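Local coordinates for T-cell surface glycoprotein CD1A1 antigen (Gallus gallus, PDB 3JVG), which probably presents lipid antigens to T cells at the cell surface, as other CD1 glycoproteins do, through the MHC-I-like part of its ectodomain, at residues A[77-82]-A[87-92]; A[116-121]-A[138-143]; A[126-131]-A[152-157]. One frame throughout, in Å; residues are numbered along the deposited sequence.

Interaction 1 of 3, residues A[77-82]-A[87-92]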
loop_
_atom_site.group_PDB
_atom_site.type_symbol
_atom_site.label_atom_id
_atom_site.label_comp_id
_atom_site.label_asym_id
_atom_site.label_seq_id
_atom_site.Cartn_x
_atom_site.Cartn_y
_atom_site.Cartn_z
ATOM N N ARG A 77 6.521 23.361 -9.712
ATOM C CA ARG A 77 7.004 24.705 -9.974
ATOM C C ARG A 77 7.394 25.401 -8.686
ATOM O O ARG A 77 8.411 26.068 -8.659
ATOM C CB ARG A 77 6.000 25.514 -10.809
ATOM C CG ARG A 77 5.960 25.050 -12.262
ATOM C CD ARG A 77 4.814 25.724 -13.076
ATOM N N LEU A 78 6.607 25.246 -7.633
ATOM C CA LEU A 78 6.933 25.880 -6.361
ATOM C C LEU A 78 8.251 25.401 -5.780
ATOM O O LEU A 78 9.046 26.217 -5.316
ATOM C CB LEU A 78 5.828 25.665 -5.325
ATOM C CG LEU A 78 4.573 26.520 -5.547
ATOM C CD1 LEU A 78 3.493 26.027 -4.613
ATOM C CD2 LEU A 78 4.824 28.029 -5.349
ATOM N N VAL A 79 8.461 24.073 -5.820
ATOM C CA VAL A 79 9.669 23.429 -5.333
ATOM C C VAL A 79 10.879 23.940 -6.090
ATOM O O VAL A 79 11.859 24.342 -5.491
ATOM C CB VAL A 79 9.566 21.883 -5.466
ATOM C CG1 VAL A 79 10.935 21.247 -5.400
ATOM C CG2 VAL A 79 8.620 21.279 -4.408
ATOM N N GLN A 80 10.807 23.960 -7.412
ATOM C CA GLN A 80 11.947 24.400 -8.205
ATOM C C GLN A 80 12.274 25.849 -7.963
ATOM O O GLN A 80 13.449 26.209 -7.901
ATOM C CB GLN A 80 11.700 24.177 -9.689
ATOM C CG GLN A 80 11.672 22.719 -10.063
ATOM C CD GLN A 80 11.246 22.528 -11.503
ATOM O OE1 GLN A 80 10.768 23.474 -12.164
ATOM N NE2 GLN A 80 11.444 21.315 -12.019
ATOM N N MET A 81 11.234 26.665 -7.790
ATOM C CA MET A 81 11.380 28.099 -7.505
ATOM C C MET A 81 12.033 28.395 -6.146
ATOM O O MET A 81 12.883 29.250 -6.046
ATOM C CB MET A 81 10.028 28.816 -7.650
ATOM C CG MET A 81 10.042 30.310 -7.377
ATOM S SD MET A 81 8.755 31.255 -8.277
ATOM C CE MET A 81 9.172 32.924 -7.768
ATOM N N TYR A 82 11.667 27.651 -5.111
ATOM C CA TYR A 82 12.055 28.015 -3.755
ATOM C C TYR A 82 13.037 27.112 -2.997
ATOM O O TYR A 82 13.280 27.373 -1.831
ATOM C CB TYR A 82 10.801 28.203 -2.912
ATOM C CG TYR A 82 9.941 29.344 -3.365
ATOM C CD1 TYR A 82 10.261 30.664 -3.021
ATOM C CD2 TYR A 82 8.804 29.112 -4.140
ATOM C CE1 TYR A 82 9.462 31.726 -3.436
ATOM C CE2 TYR A 82 7.992 30.172 -4.561
ATOM C CZ TYR A 82 8.330 31.475 -4.206
ATOM O OH TYR A 82 7.546 32.510 -4.621
ATOM N N TYR A 87 19.691 18.535 -5.720
ATOM C CA TYR A 87 19.003 17.448 -6.403
ATOM C C TYR A 87 19.849 16.235 -6.129
ATOM O O TYR A 87 20.996 16.427 -5.794
ATOM C CB TYR A 87 18.871 17.835 -7.892
ATOM C CG TYR A 87 17.940 19.054 -8.027
ATOM C CD1 TYR A 87 16.584 18.915 -7.760
ATOM C CD2 TYR A 87 18.417 20.351 -8.349
ATOM C CE1 TYR A 87 15.699 19.993 -7.829
ATOM C CE2 TYR A 87 17.523 21.471 -8.428
ATOM C CZ TYR A 87 16.144 21.282 -8.167
ATOM O OH TYR A 87 15.150 22.300 -8.197
ATOM N N PRO A 88 19.293 14.993 -6.155
ATOM C CA PRO A 88 17.881 14.515 -6.213
ATOM C C PRO A 88 17.160 14.443 -4.838
ATOM O O PRO A 88 17.784 14.244 -3.794
ATOM C CB PRO A 88 18.009 13.124 -6.834
ATOM C CG PRO A 88 19.351 12.642 -6.326
ATOM C CD PRO A 88 20.244 13.867 -6.220
ATOM N N PHE A 89 15.855 14.651 -4.842
ATOM C CA PHE A 89 15.077 14.524 -3.616
ATOM C C PHE A 89 13.633 14.206 -3.959
ATOM O O PHE A 89 13.224 14.306 -5.121
ATOM C CB PHE A 89 15.173 15.782 -2.734
ATOM C CG PHE A 89 14.825 17.053 -3.443
ATOM C CD1 PHE A 89 13.508 17.392 -3.687
ATOM C CD2 PHE A 89 15.823 17.915 -3.871
ATOM C CE1 PHE A 89 13.205 18.578 -4.368
ATOM C CE2 PHE A 89 15.518 19.108 -4.535
ATOM C CZ PHE A 89 14.211 19.435 -4.782
ATOM N N VAL A 90 12.868 13.830 -2.939
ATOM C CA VAL A 90 11.504 13.451 -3.161
ATOM C C VAL A 90 10.510 14.138 -2.237
ATOM O O VAL A 90 10.753 14.265 -1.007
ATOM C CB VAL A 90 11.301 11.858 -3.411
ATOM C CG1 VAL A 90 12.572 11.057 -3.398
ATOM C CG2 VAL A 90 10.083 11.205 -2.701
ATOM N N PHE A 91 9.441 14.614 -2.848
ATOM C CA PHE A 91 8.283 15.101 -2.133
ATOM C C PHE A 91 7.146 14.133 -2.348
ATOM O O PHE A 91 7.069 13.492 -3.413
ATOM C CB PHE A 91 7.866 16.479 -2.600
ATOM C CG PHE A 91 8.611 17.581 -1.975
ATOM C CD1 PHE A 91 9.764 18.067 -2.568
ATOM C CD2 PHE A 91 8.155 18.149 -0.792
ATOM C CE1 PHE A 91 10.511 19.137 -1.972
ATOM C CE2 PHE A 91 8.830 19.229 -0.175
ATOM C CZ PHE A 91 10.030 19.733 -0.765
ATOM N N GLN A 92 6.312 14.017 -1.315
ATOM C CA GLN A 92 5.050 13.328 -1.371
ATOM C C GLN A 92 3.902 14.152 -0.770
ATOM O O GLN A 92 4.123 15.028 0.126
ATOM C CB GLN A 92 5.181 11.952 -0.677
ATOM C CG GLN A 92 6.295 11.054 -1.231
ATOM C CD GLN A 92 6.753 10.034 -0.192
ATOM O OE1 GLN A 92 7.697 10.308 0.545
ATOM N NE2 GLN A 92 6.008 8.918 -0.044
HETATM O O HOH W 1 15.957 24.780 -8.322
#
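Apolar contact carries most of this interface, and Val79 makes it with both methyls. CG1, placed anti to the backbone N (chi1 161°), reaches the edge of the Phe89 ring near its plane, with CG1 3.7 Å from Phe89 CE1. CG2 instead lies over one face of the Phe91 ring, 4.1 Å from the ring centroid and 25° off its normal, a CH-pi contact offset toward the rim beside CE1 and CD1. Phe16 of strand 6-18 packs against both Val79 and Phe89.

The segments join the C-terminal end of helix 58-82 to the start of strand 89-99: in the MHC-I-like fold, a helix lying over the antiparallel sheet that floors the groove. An unidentified bound molecule comes about 4 Å from the Val79 side chain, consistent with a groove-lining position.

The polar link runs through water. Tyr87 OH is 3.8 Å from Gln80 CA, and the two side chains cross at about a right angle. A water in the plane of the Tyr87 ring sits 2.6 Å from Tyr87 OH and donates to Gln80 O at 2.9 Å, tying the loop before the strand to the helix backbone.

Interaction 2 of 3, residues A[116-121]-A[138-143]. With NAG (2-acetamido-2-deoxy-beta-D-glucopyranose), chain H.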
loop_
_atom_site.group_PDB
_atom_site.type_symbol
_atom_site.label_atom_id
_atom_site.label_comp_id
_atom_site.label_asym_id
_atom_site.label_seq_id
_atom_site.Cartn_x
_atom_site.Cartn_y
_atom_site.Cartn_z
ATOM N N GLN A 116 9.603 12.160 5.365
ATOM C CA GLN A 116 9.155 12.551 6.700
ATOM C C GLN A 116 8.182 13.687 6.603
ATOM O O GLN A 116 8.325 14.490 5.726
ATOM C CB GLN A 116 10.348 13.101 7.530
ATOM C CG GLN A 116 11.401 12.086 7.963
ATOM C CD GLN A 116 10.821 10.922 8.742
ATOM O OE1 GLN A 116 9.946 11.086 9.612
ATOM N NE2 GLN A 116 11.321 9.721 8.442
ATOM N N ASN A 117 7.201 13.765 7.514
ATOM C CA ASN A 117 6.219 14.870 7.549
ATOM C C ASN A 117 6.986 16.159 7.410
ATOM O O ASN A 117 7.953 16.362 8.112
ATOM C CB ASN A 117 5.487 14.884 8.887
ATOM C CG ASN A 117 4.659 13.652 9.089
ATOM O OD1 ASN A 117 4.205 13.058 8.101
ATOM N ND2 ASN A 117 4.426 13.265 10.341
ATOM N N PHE A 118 6.541 17.022 6.511
ATOM C CA PHE A 118 7.230 18.259 6.249
ATOM C C PHE A 118 6.269 19.468 6.422
ATOM O O PHE A 118 6.635 20.525 6.978
ATOM C CB PHE A 118 7.814 18.127 4.836
ATOM C CG PHE A 118 8.406 19.393 4.281
ATOM C CD1 PHE A 118 9.713 19.773 4.596
ATOM C CD2 PHE A 118 7.679 20.148 3.399
ATOM C CE1 PHE A 118 10.286 20.925 4.052
ATOM C CE2 PHE A 118 8.218 21.305 2.812
ATOM C CZ PHE A 118 9.549 21.702 3.140
ATOM N N LEU A 119 5.033 19.317 5.969
ATOM C CA LEU A 119 4.039 20.362 6.138
ATOM C C LEU A 119 2.695 19.700 6.369
ATOM O O LEU A 119 2.404 18.668 5.768
ATOM C CB LEU A 119 4.020 21.186 4.884
ATOM C CG LEU A 119 4.075 22.676 4.759
ATOM C CD1 LEU A 119 4.838 23.440 5.869
ATOM C CD2 LEU A 119 4.563 23.025 3.310
ATOM N N ARG A 120 1.890 20.271 7.244
ATOM C CA ARG A 120 0.586 19.723 7.544
ATOM C C ARG A 120 -0.460 20.868 7.620
ATOM O O ARG A 120 -0.270 21.882 8.326
ATOM C CB ARG A 120 0.593 18.934 8.854
ATOM C CG ARG A 120 -0.808 18.566 9.349
ATOM C CD ARG A 120 -0.767 17.665 10.613
ATOM N NE ARG A 120 -0.247 16.318 10.287
ATOM C CZ ARG A 120 0.155 15.417 11.169
ATOM N NH1 ARG A 120 0.149 15.676 12.478
ATOM N NH2 ARG A 120 0.595 14.241 10.730
ATOM N N PHE A 121 -1.549 20.690 6.872
ATOM C CA PHE A 121 -2.622 21.634 6.892
ATOM C C PHE A 121 -3.434 21.552 8.178
ATOM O O PHE A 121 -3.739 20.459 8.681
ATOM C CB PHE A 121 -3.531 21.420 5.696
ATOM C CG PHE A 121 -4.462 22.622 5.411
ATOM C CD1 PHE A 121 -3.964 23.801 4.840
ATOM C CD2 PHE A 121 -5.813 22.559 5.720
ATOM C CE1 PHE A 121 -4.825 24.921 4.582
ATOM C CE2 PHE A 121 -6.676 23.648 5.465
ATOM C CZ PHE A 121 -6.165 24.835 4.898
ATOM N N ALA A 138 10.600 25.551 7.532
ATOM C CA ALA A 138 10.283 26.916 7.945
ATOM C C ALA A 138 9.954 27.793 6.741
ATOM O O ALA A 138 8.997 28.515 6.783
ATOM C CB ALA A 138 11.416 27.538 8.753
ATOM N N LYS A 139 10.730 27.710 5.662
ATOM C CA LYS A 139 10.446 28.538 4.476
ATOM C C LYS A 139 9.107 28.140 3.884
ATOM O O LYS A 139 8.246 28.987 3.654
ATOM C CB LYS A 139 11.520 28.353 3.427
ATOM C CG LYS A 139 11.382 29.219 2.188
ATOM C CD LYS A 139 12.704 29.160 1.374
ATOM C CE LYS A 139 12.612 29.897 0.032
ATOM N NZ LYS A 139 13.973 30.092 -0.563
ATOM N N ALA A 140 8.916 26.843 3.679
ATOM C CA ALA A 140 7.684 26.334 3.067
ATOM C C ALA A 140 6.446 26.796 3.844
ATOM O O ALA A 140 5.453 27.219 3.261
ATOM C CB ALA A 140 7.745 24.820 2.998
ATOM N N GLU A 141 6.531 26.772 5.175
ATOM C CA GLU A 141 5.420 27.142 6.021
ATOM C C GLU A 141 5.101 28.614 5.838
ATOM O O GLU A 141 3.953 28.986 5.653
ATOM C CB GLU A 141 5.696 26.821 7.488
ATOM C CG GLU A 141 4.471 26.993 8.396
ATOM C CD GLU A 141 4.261 28.453 8.816
ATOM O OE1 GLU A 141 5.249 29.209 9.019
ATOM O OE2 GLU A 141 3.098 28.870 8.928
ATOM N N HIS A 142 6.119 29.456 5.834
ATOM C CA HIS A 142 5.831 30.890 5.653
ATOM C C HIS A 142 5.292 31.248 4.278
ATOM O O HIS A 142 4.426 32.126 4.145
ATOM C CB HIS A 142 7.053 31.692 5.997
ATOM C CG HIS A 142 7.354 31.678 7.455
ATOM N ND1 HIS A 142 8.388 30.950 7.993
ATOM C CD2 HIS A 142 6.743 32.305 8.499
ATOM C CE1 HIS A 142 8.412 31.135 9.304
ATOM N NE2 HIS A 142 7.427 31.951 9.639
ATOM N N LEU A 143 5.767 30.516 3.267
ATOM C CA LEU A 143 5.342 30.726 1.889
ATOM C C LEU A 143 3.865 30.374 1.744
ATOM O O LEU A 143 3.077 31.154 1.220
ATOM C CB LEU A 143 6.210 29.873 0.949
ATOM C CG LEU A 143 5.817 29.766 -0.526
ATOM C CD1 LEU A 143 5.923 31.112 -1.342
ATOM C CD2 LEU A 143 6.647 28.682 -1.185
HETATM C C1 NAG H . 4.856 36.896 2.879
HETATM C C2 NAG H . 6.329 36.722 2.484
HETATM C C3 NAG H . 7.235 37.906 2.848
HETATM C C4 NAG H . 6.588 39.250 2.479
HETATM C C5 NAG H . 5.198 39.245 3.125
HETATM C C6 NAG H . 4.452 40.582 3.068
HETATM C C7 NAG H . 7.421 34.652 2.232
HETATM C C8 NAG H . 8.073 33.423 2.800
HETATM N N2 NAG H . 6.924 35.552 3.064
HETATM O O3 NAG H . 8.515 37.700 2.262
HETATM O O4 NAG H . 7.378 40.363 2.860
HETATM O O5 NAG H . 4.442 38.215 2.517
HETATM O O6 NAG H . 3.487 40.627 2.039
HETATM O O7 NAG H . 7.335 34.804 1.021
#
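Ala138 O, within the helical segment that Phe118 and Leu119 pack against, is gripped by two donors of one residue, His142. His142 ND1 reaches Ala138 O at 2.8 Å with an N-H...O angle of 135°, standing 43° out of the carbonyl plane, while the helical bond from His142 N arrives from the opposite face at 3.2 Å. Glu141 OE1 lies over the centre of one face of the imidazole, 3.4 Å above it. On the backbone side of the ring, the acetamido methyl C8 of an N-acetylglucosamine lies against His142 CB and Leu143 N, so this side of the helix borders a glycan.

Across the contact the chemistry is wholly apolar. Ala140 CB points at the strand and meets the CE2 and CZ atoms of Phe118, both 3.6 Å away; the approach to the ring is oblique. Phe118 turns its ring toward the helix although its CB does not aim there. Leu119 divides its two methyls: CD2 meets Ala140 CB at 3.7 Å, and CD1 rests beside the Glu141 backbone and CB, 3.8 Å from Glu141 CA.

Phe118 and Leu119 both face Ile111, a classic beta bulge, consistent with two successive side chains reaching the same helix. The short axes of 116-121 and 138-143 run nearly parallel, 16° apart and 8.5 Å at closest approach: a helix of the MHC-I-like fold packed on the antiparallel sheet that floors the groove.

Interaction 3 of 3, residues A[126-131]-A[152-157]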
loop_
_atom_site.group_PDB
_atom_site.type_symbol
_atom_site.label_atom_id
_atom_site.label_comp_id
_atom_site.label_asym_id
_atom_site.label_seq_id
_atom_site.Cartn_x
_atom_site.Cartn_y
_atom_site.Cartn_z
ATOM N N GLY A 126 -7.181 27.190 8.985
ATOM C CA GLY A 126 -6.890 27.406 7.589
ATOM C C GLY A 126 -5.458 27.872 7.418
ATOM O O GLY A 126 -5.198 28.847 6.727
ATOM N N THR A 127 -4.519 27.223 8.090
ATOM C CA THR A 127 -3.126 27.506 7.796
ATOM C C THR A 127 -2.266 26.214 7.801
ATOM O O THR A 127 -2.819 25.124 7.931
ATOM C CB THR A 127 -2.570 28.523 8.771
ATOM O OG1 THR A 127 -1.331 29.086 8.249
ATOM C CG2 THR A 127 -2.405 27.864 10.156
ATOM N N TRP A 128 -0.942 26.390 7.702
ATOM C CA TRP A 128 0.049 25.317 7.675
ATOM C C TRP A 128 0.896 25.164 8.926
ATOM O O TRP A 128 1.419 26.141 9.447
ATOM C CB TRP A 128 0.924 25.472 6.440
ATOM C CG TRP A 128 0.099 25.407 5.152
ATOM C CD1 TRP A 128 -0.551 26.458 4.524
ATOM C CD2 TRP A 128 -0.182 24.236 4.371
ATOM N NE1 TRP A 128 -1.188 26.010 3.395
ATOM C CE2 TRP A 128 -1.008 24.652 3.283
ATOM C CE3 TRP A 128 0.175 22.865 4.487
ATOM C CZ2 TRP A 128 -1.450 23.764 2.296
ATOM C CZ3 TRP A 128 -0.282 21.979 3.516
ATOM C CH2 TRP A 128 -1.098 22.440 2.436
ATOM N N ASP A 129 1.013 23.919 9.402
ATOM C CA ASP A 129 1.994 23.542 10.447
ATOM C C ASP A 129 3.320 23.058 9.835
ATOM O O ASP A 129 3.344 22.139 8.990
ATOM C CB ASP A 129 1.449 22.471 11.413
ATOM C CG ASP A 129 0.029 22.804 11.967
ATOM O OD1 ASP A 129 -0.362 24.000 12.015
ATOM O OD2 ASP A 129 -0.706 21.847 12.357
ATOM N N GLN A 130 4.408 23.680 10.303
ATOM C CA GLN A 130 5.761 23.271 9.993
ATOM C C GLN A 130 6.010 21.956 10.731
ATOM O O GLN A 130 5.846 21.890 11.968
ATOM C CB GLN A 130 6.731 24.375 10.457
ATOM C CG GLN A 130 8.223 24.100 10.206
ATOM C CD GLN A 130 9.181 25.171 10.834
ATOM O OE1 GLN A 130 8.819 26.313 11.059
ATOM N NE2 GLN A 130 10.404 24.774 11.077
ATOM N N MET A 131 6.414 20.909 9.996
ATOM C CA MET A 131 6.635 19.596 10.600
ATOM C C MET A 131 8.117 19.188 10.819
ATOM O O MET A 131 8.401 18.220 11.523
ATOM C CB MET A 131 5.884 18.538 9.789
ATOM C CG MET A 131 4.361 18.849 9.707
ATOM S SD MET A 131 3.585 18.888 11.356
ATOM C CE MET A 131 3.471 17.139 11.757
ATOM N N GLU A 152 -8.127 29.253 2.256
ATOM C CA GLU A 152 -9.605 29.292 2.334
ATOM C C GLU A 152 -10.278 28.272 1.406
ATOM O O GLU A 152 -11.173 27.573 1.821
ATOM C CB GLU A 152 -10.120 30.699 2.002
ATOM C CG GLU A 152 -9.786 31.662 3.110
ATOM C CD GLU A 152 -9.802 33.124 2.679
ATOM O OE1 GLU A 152 -10.167 33.422 1.480
ATOM O OE2 GLU A 152 -9.489 33.983 3.557
ATOM N N VAL A 153 -9.832 28.197 0.161
ATOM C CA VAL A 153 -10.360 27.218 -0.791
ATOM C C VAL A 153 -9.979 25.775 -0.379
ATOM O O VAL A 153 -10.804 24.911 -0.381
ATOM C CB VAL A 153 -9.922 27.529 -2.255
ATOM C CG1 VAL A 153 -10.451 26.459 -3.258
ATOM C CG2 VAL A 153 -10.412 28.939 -2.650
ATOM N N ILE A 154 -8.746 25.550 0.051
ATOM C CA ILE A 154 -8.357 24.194 0.579
ATOM C C ILE A 154 -9.317 23.728 1.710
ATOM O O ILE A 154 -9.735 22.581 1.735
ATOM C CB ILE A 154 -6.853 24.068 1.052
ATOM C CG1 ILE A 154 -5.874 24.151 -0.151
ATOM C CG2 ILE A 154 -6.674 22.732 1.873
ATOM C CD1 ILE A 154 -4.403 24.631 0.215
ATOM N N GLN A 155 -9.736 24.646 2.566
ATOM C CA GLN A 155 -10.631 24.305 3.675
ATOM C C GLN A 155 -11.933 23.706 3.194
ATOM O O GLN A 155 -12.452 22.752 3.772
ATOM C CB GLN A 155 -10.976 25.554 4.508
ATOM C CG GLN A 155 -9.893 25.996 5.463
ATOM C CD GLN A 155 -10.243 27.377 6.084
ATOM O OE1 GLN A 155 -10.523 28.336 5.337
ATOM N NE2 GLN A 155 -10.235 27.465 7.418
ATOM N N VAL A 156 -12.483 24.318 2.157
ATOM C CA VAL A 156 -13.728 23.839 1.576
ATOM C C VAL A 156 -13.520 22.540 0.810
ATOM O O VAL A 156 -14.408 21.693 0.800
ATOM C CB VAL A 156 -14.374 24.885 0.643
ATOM C CG1 VAL A 156 -15.522 24.286 -0.067
ATOM C CG2 VAL A 156 -14.945 26.062 1.451
ATOM N N LEU A 157 -12.390 22.420 0.115
ATOM C CA LEU A 157 -12.110 21.209 -0.636
ATOM C C LEU A 157 -12.063 20.035 0.320
ATOM O O LEU A 157 -12.668 18.989 0.056
ATOM C CB LEU A 157 -10.773 21.325 -1.411
ATOM C CG LEU A 157 -10.952 21.770 -2.918
ATOM C CD1 LEU A 157 -12.367 21.905 -3.460
ATOM C CD2 LEU A 157 -10.133 22.936 -3.400
#
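A G1 beta bulge, with Gly126 and Thr127 both facing Asn122, begins strand 127-130, at one edge of the MHC-I-like sheet, and here that strand meets helix 148-172, which lies over the sheet. The evidence is in two separate touches, with no hydrogen bond between the segments.

At the bulge, Gly126 takes positive backbone angles (phi 56°, psi 46°) and brings its CA against the Gln155 side chain. Gln155 NE2 lies 3.3 Å from Gly126 CA, with CD and CG of the same side chain following it past that atom. The chain is extended beyond CG (chi2 171°), which carries the amide from the helix to the bulge. Its NE2 also comes near Gly126 N, but two donors face each other there and no bond forms; the nitrogen instead donates to Leu123 O, in the turn between the two strands.

Deeper in, Trp128 and Ile154 are buried and their side chains cross at about a right angle. The indole is oriented from the helix as well, since Trp128 NE1 is hydrogen-bonded to Asn151 OD1, and Phe109 and Phe121 meet the indole edge-to-face. An unidentified bound molecule lies about 4 Å from the Ile154 side chain, consistent with a wall of the groove. Ile154 CD1 meets the indole at its edge, near the ring plane, 3.7 Å from Trp128 CZ2.

How the interactions relate
All three contacts set a helix of the MHC-I-like domain against one antiparallel sheet, but at different strands. Interaction 1 is the most buried, with three of its five touching residues enclosed; interactions 2 and 3 are partly buried. Interactions 1 and 2 meet where Phe91 CE2 lies 3.7 Å from Phe118 CE2. Interactions 2 and 3 are coupled more directly, through backbone pairing of neighbouring strands 116-122 and 127-130. Interactions 1 and 3 do not touch, their centres about 20 Å apart. The chemistry varies accordingly: methyl-to-ring packing plus a water bridge in the first, a small alanine methyl between a phenylalanine ring and a leucine in the second, and an indole edge beside a glycine-amide touch in the third.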